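Local coordinates for protein putative fimbrium tip subunit Fim1C (Bacteroides ovatus, PDB 4EPS) that is probably a component of the fimbrium tip, part of the filamentous surface appendages that mediate cell adhesion and biofilm formation, at residues 302-307 with 330-335; 343-348 with 499-504. All coordinates share one frame; numbering follows the deposited sequence.

Contact 1. Residues 302-307 with 330-335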
loop_
_atom_site.group_PDB
_atom_site.type_symbol
_atom_site.label_atom_id
_atom_site.label_comp_id
_atom_site.label_asym_id
_atom_site.label_seq_id
_atom_site.Cartn_x
_atom_site.Cartn_y
_atom_site.Cartn_z
ATOM N N ASN A 302 8.313 10.950 12.387
ATOM C CA ASN A 302 8.133 12.354 12.758
ATOM C C ASN A 302 9.429 12.779 13.473
ATOM O O ASN A 302 9.698 12.232 14.546
ATOM C CB ASN A 302 6.872 12.513 13.646
ATOM C CG ASN A 302 6.558 13.935 14.032
ATOM O OD1 ASN A 302 7.448 14.767 14.156
ATOM N ND2 ASN A 302 5.283 14.242 14.281
ATOM N N PRO A 303 10.223 13.741 12.930
ATOM C CA PRO A 303 11.515 14.075 13.573
ATOM C C PRO A 303 11.454 15.228 14.574
ATOM O O PRO A 303 12.512 15.732 14.985
ATOM C CB PRO A 303 12.389 14.457 12.386
ATOM C CG PRO A 303 11.403 15.127 11.424
ATOM C CD PRO A 303 10.054 14.482 11.657
HETATM N N MSE A 304 10.237 15.681 14.933
HETATM C CA MSE A 304 10.126 16.776 15.893
HETATM C C MSE A 304 10.590 16.306 17.265
HETATM O O MSE A 304 10.186 15.230 17.722
HETATM C CB MSE A 304 8.708 17.338 15.931
HETATM C CG MSE A 304 8.447 18.246 14.769
HETATM SE SE MSE A 304 6.592 18.314 14.338
HETATM C CE MSE A 304 6.749 19.106 12.610
ATOM N N PRO A 305 11.487 17.079 17.929
ATOM C CA PRO A 305 12.006 16.617 19.232
ATOM C C PRO A 305 10.917 16.501 20.324
ATOM O O PRO A 305 11.001 15.607 21.174
ATOM C CB PRO A 305 13.073 17.663 19.593
ATOM C CG PRO A 305 12.751 18.859 18.809
ATOM C CD PRO A 305 12.088 18.380 17.540
ATOM N N SER A 306 9.876 17.346 20.278
ATOM C CA SER A 306 8.801 17.256 21.290
ATOM C C SER A 306 7.937 15.989 21.076
ATOM O O SER A 306 7.184 15.601 21.967
ATOM C CB SER A 306 7.933 18.513 21.291
ATOM O OG SER A 306 7.260 18.706 20.059
ATOM N N VAL A 307 8.056 15.348 19.903
ATOM C CA VAL A 307 7.364 14.098 19.586
ATOM C C VAL A 307 8.338 12.938 19.908
ATOM O O VAL A 307 8.037 12.083 20.754
ATOM C CB VAL A 307 6.826 14.076 18.113
ATOM C CG1 VAL A 307 6.227 12.713 17.757
ATOM C CG2 VAL A 307 5.784 15.179 17.896
ATOM N N ASN A 330 4.068 20.623 9.182
ATOM C CA ASN A 330 3.671 19.568 8.265
ATOM C C ASN A 330 4.836 18.584 7.978
ATOM O O ASN A 330 4.600 17.518 7.418
ATOM C CB ASN A 330 3.117 20.190 6.969
ATOM C CG ASN A 330 2.083 21.293 7.207
ATOM O OD1 ASN A 330 1.246 21.228 8.120
ATOM N ND2 ASN A 330 2.090 22.324 6.369
ATOM N N CYS A 331 6.072 18.900 8.411
ATOM C CA CYS A 331 7.234 18.020 8.147
ATOM C C CYS A 331 7.356 16.892 9.178
ATOM O O CYS A 331 8.221 16.901 10.039
ATOM C CB CYS A 331 8.506 18.862 8.042
ATOM S SG CYS A 331 8.512 19.987 6.615
ATOM N N VAL A 332 6.454 15.912 9.074
ATOM C CA VAL A 332 6.326 14.792 10.029
ATOM C C VAL A 332 6.570 13.442 9.349
ATOM O O VAL A 332 6.226 12.415 9.921
ATOM C CB VAL A 332 4.887 14.848 10.651
ATOM C CG1 VAL A 332 4.679 16.155 11.437
ATOM C CG2 VAL A 332 3.798 14.685 9.569
ATOM N N HIS A 333 7.147 13.437 8.129
ATOM C CA HIS A 333 7.332 12.195 7.366
ATOM C C HIS A 333 8.748 11.632 7.453
ATOM O O HIS A 333 8.926 10.413 7.419
ATOM C CB HIS A 333 6.967 12.422 5.888
ATOM C CG HIS A 333 5.597 13.002 5.728
ATOM N ND1 HIS A 333 5.405 14.360 5.556
ATOM C CD2 HIS A 333 4.391 12.390 5.786
ATOM C CE1 HIS A 333 4.092 14.532 5.486
ATOM N NE2 HIS A 333 3.442 13.371 5.618
ATOM N N GLY A 334 9.744 12.501 7.537
ATOM C CA GLY A 334 11.100 11.985 7.637
ATOM C C GLY A 334 12.171 12.993 7.320
ATOM O O GLY A 334 11.926 14.205 7.323
ATOM N N LEU A 335 13.381 12.470 7.091
ATOM C CA LEU A 335 14.545 13.290 6.801
ATOM C C LEU A 335 15.148 12.833 5.480
ATOM O O LEU A 335 15.122 11.636 5.162
ATOM C CB LEU A 335 15.609 13.136 7.941
ATOM C CG LEU A 335 15.172 13.525 9.357
ATOM C CD1 LEU A 335 16.284 13.214 10.369
ATOM C CD2 LEU A 335 14.835 15.022 9.450
#
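Pro-303 closes over a buried carbonyl that has no hydrogen-bonding partner in the model: its CD lies 3.4 Å from Cys-331 O, and no hydrogen bond joins the two segments. Cys-331 is the centre of an inverse gamma turn, closed by Val-332 N bonding to Asn-330 O, and its own oxygen lies against the proline ring. Proline suits the site because its compact apolar ring fits between Cys-331 O and Leu-335 and has no N-H needing a partner, though the oxygen gains no donor. Pro-303 CB meets Leu-335 CD2 at 3.9 Å, the two side chains running past each other in opposite directions. The amide of Asn-302 lies across Val-332, with ND2 3.5 Å from CG1. Asn-302 CA also approaches Val-332 O at 3.4 Å, a bent and therefore weak CH...O contact. Asn-302 CG is anti to the backbone N (chi1 -177°), and OD1 accepts from Met-304 N at 3.0 Å in a nearly straight bond (163°) lying in the carbonyl plane. This is an Asx turn, and it delivers the chain to Met-304, the N-cap of helix 305-308. In one of its two modelled conformers, the selenomethionine CE of Met-304 reaches Val-332 CG1 at 3.8 Å; helix 323-327 supplies Leu-324 and Leu-325 beside the same side chain. His-333 and Gly-334 form a classic beta bulge opposite the C-terminal Phe-510. Any CB at Gly-334 would collide with His-333 O, so only a residue without a side chain fits these backbone angles. His-333 CB points away from 302-307, and its ring nitrogens bond the terminal carboxylate of Phe-510 and Glu-183. The segments thus join by apolar fit and burial, bonding within themselves or to neighbouring strands, and the buried Cys-331 O probably carries an energetic cost.

Contact 2. Residues 343-348 with 499-504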
loop_
_atom_site.group_PDB
_atom_site.type_symbol
_atom_site.label_atom_id
_atom_site.label_comp_id
_atom_site.label_asym_id
_atom_site.label_seq_id
_atom_site.Cartn_x
_atom_site.Cartn_y
_atom_site.Cartn_z
ATOM N N THR A 343 34.051 19.551 1.291
ATOM C CA THR A 343 34.846 19.691 2.512
ATOM C C THR A 343 35.104 21.171 2.714
ATOM O O THR A 343 35.230 21.924 1.740
ATOM C CB THR A 343 36.159 18.910 2.437
ATOM O OG1 THR A 343 36.898 19.409 1.317
ATOM C CG2 THR A 343 35.950 17.415 2.336
ATOM N N GLY A 344 35.174 21.599 3.965
ATOM C CA GLY A 344 35.449 23.004 4.250
ATOM C C GLY A 344 35.484 23.296 5.729
ATOM O O GLY A 344 35.286 22.386 6.548
ATOM N N LYS A 345 35.698 24.589 6.064
ATOM C CA LYS A 345 35.728 25.080 7.441
ATOM C C LYS A 345 34.291 25.321 7.870
ATOM O O LYS A 345 33.394 25.306 7.018
ATOM C CB LYS A 345 36.582 26.369 7.562
ATOM C CG LYS A 345 38.041 26.163 7.202
ATOM C CD LYS A 345 38.747 27.520 7.043
ATOM C CE LYS A 345 40.255 27.406 7.009
ATOM N NZ LYS A 345 40.754 26.826 5.731
ATOM N N PHE A 346 34.056 25.521 9.185
ATOM C CA PHE A 346 32.692 25.728 9.657
ATOM C C PHE A 346 32.467 27.178 9.982
ATOM O O PHE A 346 31.496 27.774 9.520
ATOM C CB PHE A 346 32.386 24.838 10.882
ATOM C CG PHE A 346 30.930 24.863 11.290
ATOM C CD1 PHE A 346 30.025 23.960 10.750
ATOM C CD2 PHE A 346 30.473 25.775 12.236
ATOM C CE1 PHE A 346 28.679 23.989 11.130
ATOM C CE2 PHE A 346 29.118 25.828 12.578
ATOM C CZ PHE A 346 28.239 24.935 12.028
ATOM N N SER A 347 33.333 27.738 10.828
ATOM C CA SER A 347 33.231 29.124 11.266
ATOM C C SER A 347 34.563 29.572 11.805
ATOM O O SER A 347 35.425 28.720 12.053
ATOM C CB SER A 347 32.164 29.255 12.358
ATOM O OG SER A 347 32.646 28.839 13.625
ATOM N N PRO A 348 34.773 30.875 12.086
ATOM C CA PRO A 348 36.008 31.237 12.791
ATOM C C PRO A 348 35.919 30.752 14.248
ATOM O O PRO A 348 34.823 30.427 14.712
ATOM C CB PRO A 348 36.043 32.770 12.704
ATOM C CG PRO A 348 34.679 33.207 12.415
ATOM C CD PRO A 348 33.871 32.038 11.914
ATOM N N THR A 499 37.793 25.882 12.678
ATOM C CA THR A 499 38.698 26.325 11.609
ATOM C C THR A 499 39.379 25.130 10.908
ATOM O O THR A 499 40.110 25.333 9.936
ATOM C CB THR A 499 39.730 27.308 12.178
ATOM O OG1 THR A 499 40.434 26.632 13.221
ATOM C CG2 THR A 499 39.084 28.569 12.713
ATOM N N ASN A 500 39.101 23.884 11.356
ATOM C CA ASN A 500 39.604 22.700 10.662
ATOM C C ASN A 500 38.741 22.448 9.411
ATOM O O ASN A 500 37.772 23.160 9.196
ATOM C CB ASN A 500 39.627 21.475 11.580
ATOM C CG ASN A 500 40.853 21.401 12.447
ATOM O OD1 ASN A 500 41.725 22.251 12.385
ATOM N ND2 ASN A 500 40.942 20.386 13.260
ATOM N N THR A 501 39.098 21.455 8.593
ATOM C CA THR A 501 38.353 21.109 7.381
ATOM C C THR A 501 37.754 19.726 7.535
ATOM O O THR A 501 38.501 18.760 7.688
ATOM C CB THR A 501 39.276 21.187 6.140
ATOM O OG1 THR A 501 39.723 22.533 5.984
ATOM C CG2 THR A 501 38.568 20.743 4.854
ATOM N N TYR A 502 36.415 19.632 7.495
ATOM C CA TYR A 502 35.723 18.344 7.556
ATOM C C TYR A 502 34.652 18.295 6.445
ATOM O O TYR A 502 34.502 19.251 5.680
ATOM C CB TYR A 502 35.119 18.060 8.945
ATOM C CG TYR A 502 36.112 18.132 10.088
ATOM C CD1 TYR A 502 37.105 17.160 10.246
ATOM C CD2 TYR A 502 36.086 19.185 10.991
ATOM C CE1 TYR A 502 38.003 17.210 11.322
ATOM C CE2 TYR A 502 36.994 19.259 12.054
ATOM C CZ TYR A 502 37.964 18.284 12.197
ATOM O OH TYR A 502 38.855 18.395 13.244
ATOM N N THR A 503 33.914 17.187 6.372
ATOM C CA THR A 503 32.944 16.962 5.295
ATOM C C THR A 503 31.562 17.412 5.671
ATOM O O THR A 503 31.074 17.127 6.774
ATOM C CB THR A 503 32.931 15.471 4.906
ATOM O OG1 THR A 503 34.253 15.119 4.517
ATOM C CG2 THR A 503 31.983 15.172 3.737
ATOM N N TYR A 504 30.911 18.067 4.717
ATOM C CA TYR A 504 29.514 18.458 4.834
ATOM C C TYR A 504 28.571 17.497 4.124
ATOM O O TYR A 504 28.799 17.133 2.970
ATOM C CB TYR A 504 29.298 19.832 4.175
ATOM C CG TYR A 504 29.758 21.002 5.006
ATOM C CD1 TYR A 504 28.927 21.562 5.970
ATOM C CD2 TYR A 504 30.994 21.606 4.773
ATOM C CE1 TYR A 504 29.325 22.670 6.712
ATOM C CE2 TYR A 504 31.408 22.708 5.518
ATOM C CZ TYR A 504 30.561 23.247 6.473
ATOM O OH TYR A 504 30.943 24.332 7.206
#
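Thr-343 and Gly-344 run antiparallel to Tyr-502 and Thr-503, with Gly-344 and Tyr-502 as the hydrogen-bonded pair (Gly-344 N to Tyr-502 O 3.0 Å, Tyr-502 N to Gly-344 O 3.1 Å) and Thr-343 with Thr-503 as the non-hydrogen-bonded one. On the threonine face, branched side chains suit the extended backbone, and Thr-343 CG2 lies obliquely 3.6 Å from Thr-503 OG1. Gly-344 is almost fully extended, and a CB there would sit only 3.8 Å from Tyr-504 CE2. That ring reaches past the glycine, and Tyr-504 OH donates to Lys-345 O at 2.6 Å, the acceptor lying in plane at the ring edge. The Phe-346 and Tyr-504 side chains cross at about a right angle, and Tyr-412 stacks on the Tyr-504 ring. A phenylalanine in place of Tyr-504 would probably leave Lys-345 O without this donor and the chain beyond the strand less firmly held. The methylenes of Lys-345 pack on the opposing backbone: CG, beside its own backbone N (chi1 -62°), comes 3.5 Å from Thr-499 O. The whole is an antiparallel edge pairing, strand 342-344 being the outermost of its sheet within the chain, continued past the last bridge by a tyrosine hydroxyl.

In the fold
Both contacts reach the same antiparallel sheet, in which strand 502-509 lies between strands 334-338 and 342-344; their centres are 28 Å apart and their nearest atoms about 14 Å, so they do not touch. Contact 1 is the buried one, where the turn leading into helix 305-308 packs against the approach to strand 334-338 without a hydrogen bond between the segments. Contact 2 is partly buried, farther from the centre of the chain, and mixes exposed threonine and lysine with aromatic residues. No hydrogen bond crosses the first; in the second the backbone pair and a tyrosine hydroxyl bond across, as expected of adjacent strands.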